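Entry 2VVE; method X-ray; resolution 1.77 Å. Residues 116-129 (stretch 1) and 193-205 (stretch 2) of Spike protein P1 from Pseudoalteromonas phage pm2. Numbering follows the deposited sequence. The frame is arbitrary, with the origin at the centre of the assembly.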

# COMPACT_ATOMS: atom_id res chain seq x y z
N PHE A 116 -12.53 -2.04 25.08
CA PHE A 116 -12.64 -2.55 23.73
C PHE A 116 -13.17 -1.41 22.87
O PHE A 116 -13.73 -0.45 23.39
CB PHE A 116 -13.55 -3.80 23.67
CG PHE A 116 -14.99 -3.52 24.01
CD1 PHE A 116 -15.89 -3.21 22.99
CD2 PHE A 116 -15.44 -3.55 25.32
CE1 PHE A 116 -17.22 -2.95 23.27
CE2 PHE A 116 -16.78 -3.27 25.62
CZ PHE A 116 -17.67 -2.97 24.59
N ASP A 117 -12.98 -1.52 21.56
CA ASP A 117 -13.42 -0.49 20.64
C ASP A 117 -14.62 -0.97 19.82
O ASP A 117 -14.71 -2.15 19.46
CB ASP A 117 -12.28 -0.09 19.68
CG ASP A 117 -11.14 0.66 20.38
OD1 ASP A 117 -11.37 1.30 21.42
OD2 ASP A 117 -10.00 0.63 19.86
N ILE A 118 -15.55 -0.05 19.55
CA ILE A 118 -16.64 -0.30 18.60
C ILE A 118 -16.40 0.60 17.39
O ILE A 118 -16.37 1.82 17.51
CB ILE A 118 -18.05 -0.01 19.18
CG1 ILE A 118 -18.28 -0.78 20.48
CG2 ILE A 118 -19.15 -0.31 18.13
CD1 ILE A 118 -19.57 -0.38 21.22
N ASP A 119 -16.25 -0.02 16.22
CA ASP A 119 -16.13 0.74 14.98
C ASP A 119 -17.51 0.92 14.38
O ASP A 119 -18.08 -0.01 13.80
CB ASP A 119 -15.18 0.03 14.01
CG ASP A 119 -14.83 0.88 12.80
OD1 ASP A 119 -15.19 2.07 12.75
OD2 ASP A 119 -14.18 0.33 11.88
N VAL A 120 -18.06 2.13 14.54
CA VAL A 120 -19.40 2.45 14.05
C VAL A 120 -19.35 2.79 12.56
O VAL A 120 -18.78 3.82 12.17
CB VAL A 120 -20.05 3.60 14.88
CG1 VAL A 120 -21.44 3.94 14.36
CG2 VAL A 120 -20.14 3.20 16.34
N PRO A 121 -19.95 1.94 11.71
CA PRO A 121 -19.89 2.18 10.26
C PRO A 121 -20.73 3.39 9.88
O PRO A 121 -21.63 3.76 10.64
CB PRO A 121 -20.48 0.90 9.67
CG PRO A 121 -21.38 0.38 10.72
CD PRO A 121 -20.73 0.72 12.02
N PRO A 122 -20.46 3.99 8.70
CA PRO A 122 -21.30 5.10 8.24
C PRO A 122 -22.77 4.72 8.28
O PRO A 122 -23.61 5.53 8.63
CB PRO A 122 -20.84 5.31 6.80
CG PRO A 122 -19.43 4.85 6.78
CD PRO A 122 -19.37 3.70 7.75
N GLU A 123 -23.06 3.47 7.94
CA GLU A 123 -24.42 2.95 7.91
C GLU A 123 -25.14 3.02 9.29
O GLU A 123 -26.37 2.94 9.35
CB GLU A 123 -24.42 1.53 7.32
CG GLU A 123 -24.07 1.45 5.79
CD GLU A 123 -22.56 1.57 5.44
OE1 GLU A 123 -21.69 1.15 6.25
OE2 GLU A 123 -22.25 2.07 4.32
N LEU A 124 -24.37 3.18 10.37
CA LEU A 124 -24.91 3.27 11.75
C LEU A 124 -24.68 4.64 12.42
O LEU A 124 -24.93 4.82 13.62
CB LEU A 124 -24.32 2.14 12.62
CG LEU A 124 -24.74 1.91 14.08
CD1 LEU A 124 -26.11 1.22 14.17
CD2 LEU A 124 -23.70 1.10 14.84
N ASP A 125 -24.18 5.59 11.63
CA ASP A 125 -23.91 6.94 12.12
C ASP A 125 -25.15 7.58 12.73
O ASP A 125 -26.13 7.85 12.03
CB ASP A 125 -23.36 7.81 10.99
CG ASP A 125 -23.00 9.21 11.44
OD1 ASP A 125 -23.03 9.48 12.66
OD2 ASP A 125 -22.70 10.04 10.56
N GLY A 126 -25.10 7.80 14.05
CA GLY A 126 -26.20 8.41 14.81
C GLY A 126 -27.45 7.55 14.92
O GLY A 126 -28.54 8.07 15.14
N VAL A 127 -27.29 6.24 14.75
CA VAL A 127 -28.41 5.30 14.87
C VAL A 127 -28.31 4.56 16.22
O VAL A 127 -27.30 3.91 16.50
CB VAL A 127 -28.43 4.26 13.71
CG1 VAL A 127 -29.53 3.23 13.92
CG2 VAL A 127 -28.59 4.95 12.35
N PRO A 128 -29.36 4.67 17.07
CA PRO A 128 -29.29 4.01 18.38
C PRO A 128 -29.24 2.49 18.27
O PRO A 128 -29.89 1.90 17.40
CB PRO A 128 -30.59 4.45 19.08
CG PRO A 128 -31.08 5.66 18.28
CD PRO A 128 -30.62 5.42 16.88
N PHE A 129 -28.47 1.87 19.16
CA PHE A 129 -28.33 0.42 19.17
C PHE A 129 -28.19 -0.11 20.59
O PHE A 129 -27.78 0.61 21.50
CB PHE A 129 -27.13 -0.02 18.32
CG PHE A 129 -25.80 0.42 18.85
CD1 PHE A 129 -25.09 -0.39 19.74
CD2 PHE A 129 -25.25 1.65 18.47
CE1 PHE A 129 -23.85 0.01 20.24
CE2 PHE A 129 -24.01 2.07 18.97
CZ PHE A 129 -23.31 1.25 19.85
N VAL A 193 -28.19 -1.11 27.66
CA VAL A 193 -28.34 0.31 27.35
C VAL A 193 -28.48 0.52 25.85
O VAL A 193 -27.93 -0.23 25.04
CB VAL A 193 -27.16 1.17 27.91
CG1 VAL A 193 -27.10 1.08 29.44
CG2 VAL A 193 -25.82 0.76 27.28
N MET A 194 -29.23 1.56 25.49
CA MET A 194 -29.20 2.06 24.13
C MET A 194 -28.09 3.10 24.07
O MET A 194 -27.97 3.96 24.94
CB MET A 194 -30.54 2.71 23.76
CG MET A 194 -31.73 1.76 23.72
SD MET A 194 -31.50 0.38 22.58
CE MET A 194 -31.39 1.25 21.02
N VAL A 195 -27.29 3.03 23.02
CA VAL A 195 -26.22 3.98 22.80
C VAL A 195 -26.34 4.54 21.39
O VAL A 195 -26.68 3.80 20.45
CB VAL A 195 -24.83 3.32 23.01
CG1 VAL A 195 -23.72 4.31 22.81
CG2 VAL A 195 -24.73 2.74 24.40
N THR A 196 -26.08 5.83 21.24
CA THR A 196 -26.14 6.48 19.94
C THR A 196 -24.79 7.13 19.66
O THR A 196 -24.38 8.05 20.37
CB THR A 196 -27.28 7.54 19.88
OG1 THR A 196 -28.53 6.90 20.13
CG2 THR A 196 -27.32 8.19 18.52
N LEU A 197 -24.13 6.67 18.60
CA LEU A 197 -22.76 7.09 18.31
C LEU A 197 -22.55 7.59 16.89
O LEU A 197 -23.13 7.08 15.95
CB LEU A 197 -21.78 5.95 18.58
CG LEU A 197 -21.74 5.33 19.99
CD1 LEU A 197 -20.83 4.11 20.02
CD2 LEU A 197 -21.34 6.34 21.07
N SER A 198 -21.67 8.59 16.75
CA SER A 198 -21.21 9.05 15.45
C SER A 198 -20.35 7.97 14.79
O SER A 198 -19.75 7.13 15.47
CB SER A 198 -20.39 10.33 15.62
OG SER A 198 -19.38 10.13 16.59
N ALA A 199 -20.30 8.01 13.46
CA ALA A 199 -19.48 7.08 12.69
C ALA A 199 -18.03 7.18 13.16
O ALA A 199 -17.56 8.26 13.54
CB ALA A 199 -19.58 7.37 11.20
N GLY A 200 -17.34 6.05 13.14
CA GLY A 200 -15.96 5.99 13.59
C GLY A 200 -15.77 5.11 14.81
O GLY A 200 -16.71 4.47 15.28
N VAL A 201 -14.55 5.10 15.31
CA VAL A 201 -14.18 4.24 16.41
C VAL A 201 -14.51 4.93 17.73
O VAL A 201 -14.21 6.11 17.91
CB VAL A 201 -12.68 3.85 16.33
CG1 VAL A 201 -12.24 3.05 17.53
CG2 VAL A 201 -12.39 3.09 15.04
N HIS A 202 -15.15 4.18 18.63
CA HIS A 202 -15.41 4.65 19.98
C HIS A 202 -14.85 3.60 20.94
O HIS A 202 -14.99 2.39 20.72
CB HIS A 202 -16.91 4.84 20.25
CG HIS A 202 -17.53 5.92 19.41
ND1 HIS A 202 -17.71 7.20 19.88
CD2 HIS A 202 -17.96 5.92 18.13
CE1 HIS A 202 -18.25 7.95 18.93
NE2 HIS A 202 -18.41 7.19 17.86
N ARG A 203 -14.20 4.07 21.98
CA ARG A 203 -13.58 3.19 22.98
C ARG A 203 -14.50 3.05 24.19
O ARG A 203 -15.07 4.05 24.66
CB ARG A 203 -12.21 3.73 23.41
CG ARG A 203 -11.42 2.83 24.35
CD ARG A 203 -9.93 3.07 24.18
NE ARG A 203 -9.47 2.57 22.87
CZ ARG A 203 -8.24 2.72 22.39
NH1 ARG A 203 -7.33 3.36 23.09
NH2 ARG A 203 -7.93 2.21 21.20
N VAL A 204 -14.64 1.81 24.66
CA VAL A 204 -15.58 1.46 25.73
C VAL A 204 -14.86 0.81 26.92
O VAL A 204 -14.15 -0.19 26.75
CB VAL A 204 -16.68 0.47 25.22
CG1 VAL A 204 -17.70 0.19 26.33
CG2 VAL A 204 -17.36 1.00 23.96
N PHE A 205 -15.05 1.39 28.11
CA PHE A 205 -14.49 0.85 29.36
C PHE A 205 -15.63 0.28 30.24
O PHE A 205 -16.42 1.05 30.82
CB PHE A 205 -13.75 1.93 30.16
CG PHE A 205 -12.60 2.58 29.44
CD1 PHE A 205 -11.29 2.18 29.70
CD2 PHE A 205 -12.81 3.63 28.54
CE1 PHE A 205 -10.21 2.79 29.05
CE2 PHE A 205 -11.74 4.24 27.89
CZ PHE A 205 -10.44 3.81 28.14
O HOH W 1 -24.72 4.65 16.92

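The strongest polar contact is the salt bridge between Asp-117 and Arg-203, a non-hydrogen-bonded pair of the antiparallel ladder whose side chains share one face of the sheet. Two nearly linear hydrogen bonds form it: Arg-203 NE to Asp-117 OD1 (2.7 Å) and Arg-203 NH2 to Asp-117 OD2 (2.9 Å). A carboxylate suits this place because its two oxygens match two N-H groups along the guanidinium edge.

Backbone pairs flank it. Ile-118 N gives to His-202 O (2.8 Å) and His-202 N to Ile-118 O (2.9 Å); Phe-116 with Val-204 and Val-120 with Gly-200 pair likewise. Gly-200, at phi 116° and psi -176°, adopts angles that would jam a CB against the preceding carbonyl.

The ladder then breaks. Gly-126, whose positive phi suits the type II turn from Leu-124 to Val-127, donates from N to Leu-197 O (2.8 Å), while water 1 donates to Val-127 O (2.7 Å) and accepts from Leu-197 N (2.7 Å), bridging the gap before Phe-129 pairs with Val-195.

On the face opposite the salt bridge, apolar side chains pack. Val-204 CB lies over the Phe-116 ring, 3.8 Å from its centroid, a CH-pi contact. The flat Phe-129 ring takes Val-195 over one face and Leu-197 at its edge (Phe-129 CZ to Leu-197 CD1, 3.8 Å).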